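Side-chain contact in metallo-beta-lactamase superfamily protein (Thermus thermophilus, PDB 2ZWR), which probably acts as a hydrolase of the metallo-beta-lactamase superfamily and binds zinc: residues Gly86-Leu89 with Ala90-Trp94. Residues are numbered along the deposited sequence; the frame is centred on the assembly and turned at random.
Sequences GADL and AARAW
Asp88 and Arg92, one helical turn apart, extend alongside each other. Their ends form a long salt bridge, with Asp88 OD2 3.8 Å from Arg92 NH2. The carboxylate and guanidinium planes stand 84° apart. OD2 stands off the plane of the guanidinium, away from the direction of its N-H groups, so the pair is electrostatic rather than hydrogen-bonded. Arg92 starts with CG anti to its backbone N (chi1 -174°) and then bends at chi3, which folds the guanidinium back beside Asp88 and Leu89. The side chain of Asp88 also touches Lys100 of a following loop.

Leu89 makes a van der Waals contact. Its CD2 methyl sits over one face of the guanidinium, 3.5 Å from Arg92 NH1.

Four backbone hydrogen bonds hold the turns together. Ala90 N donates to the O of Gly86, the N-cap residue, at 3.0 Å. Ala91 N binds Ala87 O at 3.0 Å, and this bond is nearly straight (170°). Arg92 N to Asp88 O (2.9 Å) and Ala93 N to Leu89 O (3.1 Å) are more bent.

Ala87 and Ala91 are buried. They face the metal-binding motif, on Val60 and Phe57 respectively, and Ala91 also meets Ile98 from the loop after the helix. The arrangement is an i to i+4 acid-base pair on the outer side of a short alpha-helix, whose buried alanines pack beside the metal-binding histidine motif of the metallo-beta-lactamase fold.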
# COMPACT_ATOMS: atom_id res chain seq x y z
N GLY A 86 16.05 -5.12 -1.49
CA GLY A 86 16.24 -6.54 -1.24
C GLY A 86 14.98 -7.38 -1.24
O GLY A 86 15.02 -8.52 -0.79
N ALA A 87 13.88 -6.85 -1.78
CA ALA A 87 12.58 -7.51 -1.69
C ALA A 87 12.57 -8.90 -2.33
O ALA A 87 11.92 -9.80 -1.82
CB ALA A 87 11.48 -6.64 -2.30
N ASP A 88 13.28 -9.05 -3.44
CA ASP A 88 13.34 -10.33 -4.14
C ASP A 88 14.10 -11.37 -3.31
O ASP A 88 13.75 -12.54 -3.32
CB ASP A 88 13.96 -10.16 -5.53
CG ASP A 88 15.38 -9.61 -5.48
OD1 ASP A 88 15.66 -8.69 -4.68
OD2 ASP A 88 16.24 -10.09 -6.25
N LEU A 89 15.11 -10.92 -2.57
CA LEU A 89 15.86 -11.78 -1.64
C LEU A 89 14.99 -12.23 -0.48
O LEU A 89 15.04 -13.40 -0.08
CB LEU A 89 17.10 -11.06 -1.10
CG LEU A 89 18.14 -10.54 -2.10
CD1 LEU A 89 19.27 -9.84 -1.34
CD2 LEU A 89 18.70 -11.68 -2.94
N ALA A 90 14.19 -11.32 0.06
CA ALA A 90 13.27 -11.67 1.15
C ALA A 90 12.23 -12.68 0.66
O ALA A 90 11.97 -13.68 1.33
CB ALA A 90 12.60 -10.42 1.73
N ALA A 91 11.65 -12.44 -0.51
CA ALA A 91 10.72 -13.40 -1.10
C ALA A 91 11.41 -14.77 -1.27
O ALA A 91 10.83 -15.81 -0.94
CB ALA A 91 10.18 -12.90 -2.42
N ARG A 92 12.65 -14.73 -1.75
CA ARG A 92 13.44 -15.94 -2.04
C ARG A 92 13.66 -16.83 -0.83
O ARG A 92 13.73 -18.06 -0.97
CB ARG A 92 14.78 -15.56 -2.68
CG ARG A 92 15.63 -16.75 -3.16
CD ARG A 92 16.96 -16.27 -3.73
NE ARG A 92 16.75 -15.35 -4.84
CZ ARG A 92 17.68 -14.56 -5.38
NH1 ARG A 92 18.92 -14.57 -4.91
NH2 ARG A 92 17.36 -13.77 -6.39
N ALA A 93 13.79 -16.21 0.34
CA ALA A 93 13.98 -16.91 1.62
C ALA A 93 12.76 -17.72 2.03
O ALA A 93 12.87 -18.73 2.71
CB ALA A 93 14.32 -15.91 2.72
N TRP A 94 11.58 -17.25 1.62
CA TRP A 94 10.34 -18.00 1.78
C TRP A 94 10.09 -18.99 0.64
O TRP A 94 9.03 -19.63 0.61
CB TRP A 94 9.17 -17.02 1.89
CG TRP A 94 9.22 -16.23 3.15
CD1 TRP A 94 9.53 -14.90 3.28
CD2 TRP A 94 9.00 -16.72 4.47
NE1 TRP A 94 9.49 -14.53 4.60
CE2 TRP A 94 9.17 -15.63 5.36
CE3 TRP A 94 8.67 -17.98 5.00
CZ2 TRP A 94 9.02 -15.76 6.75
CZ3 TRP A 94 8.51 -18.11 6.38
CH2 TRP A 94 8.69 -17.00 7.23